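Local coordinates for protein cyanuric acid amidohydrolase (Azorhizobium caulinodans, PDB 4NQ3) that catalyses the hydrolytic opening of the s-triazine ring of cyanuric acid, giving carboxybiuret, which then loses carbon dioxide spontaneously to form biuret, at residues S305-S308 and P309-A313. Sequence-based numbering, arbitrary orientation.
Sequences SDIS and PTRHA
Ile307 and Ser308 meet Thr310, Arg311 and His312 in a local contact at the start of helix 309-325, where the loop that follows strand 297-298 turns into the helix within the third repeating unit. Ser308 is the N-cap residue, yet its side chain makes no capping bond. Its carbonyl opens the helix instead: Ser308 O accepts weak hydrogen bonds from Arg311 N at 2.8 Å, bent to 125°, and from His312 N at 3.5 Å. The next i to i+4 bond, Ala313 N to Pro309 O at 3.0 Å, continues the helix.

With OG anti to the backbone N (chi1 166°), the Ser308 hydroxyl points to a water that also meets Thr310. This water lies 2.7 Å from Ser308 OG and 2.6 Å from Thr310 OG1, bridging two hydroxyls that are too far apart to bond directly. On the other side of the helix start, Ile307 crosses His312 at about a right angle. Its CG2 methyl, anti to the backbone N (chi1 of the CG1 branch -58°), sits over one face of the imidazole, 3.8 Å from the ring centroid in a CH-pi contact offset toward the rim. The same methyl packs against Arg311 CB at 3.6 Å, so it touches two consecutive helix residues.

The polar ends lead elsewhere. Arg311 forms a salt bridge with Glu83. The side chain of Thr310, predicted to matter for substrate specificity, lies about 6 Å from a bound barbituric acid. His312 ND1 accepts from the backbone N of Gly84 of a neighbouring subunit, so NE2 probably carries the proton toward Asp304 OD2; together these bonds should fix the ring's rotation against the methyl.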
ATOM      1  N   SER A 305      -8.707  -0.189  -1.993  1.00 34.30           N
ATOM      2  CA  SER A 305      -8.057  -1.422  -1.536  1.00 46.48           C
ATOM      3  C   SER A 305      -6.528  -1.308  -1.350  1.00 46.53           C
ATOM      4  O   SER A 305      -5.859  -2.273  -0.955  1.00 46.92           O
ATOM      5  CB  SER A 305      -8.371  -2.555  -2.503  1.00 47.54           C
ATOM      6  OG  SER A 305      -9.767  -2.721  -2.592  1.00 54.79           O
ATOM      7  N   ASP A 306      -5.975  -0.148  -1.686  1.00 40.99           N
ATOM      8  CA  ASP A 306      -4.550   0.086  -1.524  1.00 45.60           C
ATOM      9  C   ASP A 306      -4.306   0.726  -0.158  1.00 42.09           C
ATOM     10  O   ASP A 306      -3.526   0.230   0.645  1.00 44.42           O
ATOM     11  CB  ASP A 306      -4.021   0.980  -2.649  1.00 57.77           C
ATOM     12  CG  ASP A 306      -4.132   0.328  -4.023  1.00 71.34           C
ATOM     13  OD1 ASP A 306      -3.745  -0.866  -4.153  1.00 80.17           O
ATOM     14  OD2 ASP A 306      -4.600   1.013  -4.972  1.00 68.03           O
ATOM     15  N   ILE A 307      -5.026   1.807   0.111  1.00 41.29           N
ATOM     16  CA  ILE A 307      -4.914   2.530   1.370  1.00 35.59           C
ATOM     17  C   ILE A 307      -6.196   2.376   2.212  1.00 37.41           C
ATOM     18  O   ILE A 307      -7.309   2.723   1.772  1.00 44.22           O
ATOM     19  CB  ILE A 307      -4.617   4.027   1.121  1.00 34.03           C
ATOM     20  CG1 ILE A 307      -3.323   4.178   0.320  1.00 29.87           C
ATOM     21  CG2 ILE A 307      -4.586   4.811   2.442  1.00 28.02           C
ATOM     22  CD1 ILE A 307      -3.001   5.613  -0.090  1.00 29.93           C
ATOM     23  N   SER A 308      -6.027   1.810   3.403  1.00 34.80           N
ATOM     24  CA  SER A 308      -7.116   1.581   4.368  1.00 35.32           C
ATOM     25  C   SER A 308      -7.785   2.901   4.826  1.00 34.15           C
ATOM     26  O   SER A 308      -7.096   3.884   5.094  1.00 40.13           O
ATOM     27  CB  SER A 308      -6.554   0.795   5.565  1.00 34.73           C
ATOM     28  OG  SER A 308      -7.449   0.811   6.646  1.00 38.35           O
ATOM     29  N   PRO A 309      -9.126   2.927   4.929  1.00 35.91           N
ATOM     30  CA  PRO A 309      -9.880   4.179   5.128  1.00 27.80           C
ATOM     31  C   PRO A 309      -9.366   5.110   6.231  1.00 35.32           C
ATOM     32  O   PRO A 309      -9.117   6.276   5.966  1.00 35.80           O
ATOM     33  CB  PRO A 309     -11.272   3.687   5.489  1.00 28.48           C
ATOM     34  CG  PRO A 309     -11.365   2.368   4.846  1.00 34.96           C
ATOM     35  CD  PRO A 309     -10.003   1.753   4.970  1.00 28.75           C
ATOM     36  N   THR A 310      -9.127   4.602   7.428  1.00 37.17           N
ATOM     37  CA  THR A 310      -8.631   5.459   8.505  1.00 32.58           C
ATOM     38  C   THR A 310      -7.314   6.132   8.177  1.00 36.66           C
ATOM     39  O   THR A 310      -7.033   7.236   8.657  1.00 39.26           O
ATOM     40  CB  THR A 310      -8.418   4.677   9.731  1.00 27.26           C
ATOM     41  OG1 THR A 310      -7.917   3.389   9.338  1.00 30.52           O
ATOM     42  CG2 THR A 310      -9.724   4.529  10.453  1.00 26.59           C
ATOM     43  N   ARG A 311      -6.500   5.451   7.375  1.00 31.42           N
ATOM     44  CA  ARG A 311      -5.258   6.024   6.884  1.00 29.64           C
ATOM     45  C   ARG A 311      -5.539   7.329   6.111  1.00 30.87           C
ATOM     46  O   ARG A 311      -4.868   8.355   6.346  1.00 27.85           O
ATOM     47  CB  ARG A 311      -4.538   5.004   6.007  1.00 32.43           C
ATOM     48  CG  ARG A 311      -3.051   4.947   6.180  1.00 33.06           C
ATOM     49  CD  ARG A 311      -2.612   3.547   6.527  1.00 33.32           C
ATOM     50  NE  ARG A 311      -1.268   3.237   6.015  1.00 37.84           N
ATOM     51  CZ  ARG A 311      -0.177   3.980   6.209  1.00 34.89           C
ATOM     52  NH1 ARG A 311      -0.236   5.121   6.888  1.00 28.00           N
ATOM     53  NH2 ARG A 311       0.986   3.584   5.706  1.00 47.45           N
ATOM     54  N   HIS A 312      -6.551   7.299   5.231  1.00 30.81           N
ATOM     55  CA  HIS A 312      -7.016   8.506   4.536  1.00 26.48           C
ATOM     56  C   HIS A 312      -7.504   9.545   5.541  1.00 26.38           C
ATOM     57  O   HIS A 312      -6.962  10.641   5.617  1.00 29.36           O
ATOM     58  CB  HIS A 312      -8.163   8.195   3.557  1.00 38.63           C
ATOM     59  CG  HIS A 312      -7.727   7.538   2.281  1.00 35.09           C
ATOM     60  ND1 HIS A 312      -7.109   8.227   1.258  1.00 35.38           N
ATOM     61  CD2 HIS A 312      -7.845   6.257   1.855  1.00 34.42           C
ATOM     62  CE1 HIS A 312      -6.840   7.394   0.268  1.00 36.30           C
ATOM     63  NE2 HIS A 312      -7.279   6.193   0.604  1.00 37.02           N
ATOM     64  N   ALA A 313      -8.498   9.163   6.346  1.00 28.74           N
ATOM     65  CA  ALA A 313      -9.156  10.082   7.277  1.00 29.95           C
ATOM     66  C   ALA A 313      -8.141  10.840   8.114  1.00 31.88           C
ATOM     67  O   ALA A 313      -8.250  12.067   8.274  1.00 32.24           O
ATOM     68  CB  ALA A 313     -10.128   9.332   8.181  1.00 25.78           C
TER
HETATM   69  O   HOH W   1      -9.302   1.329   8.539  1.00 51.97           O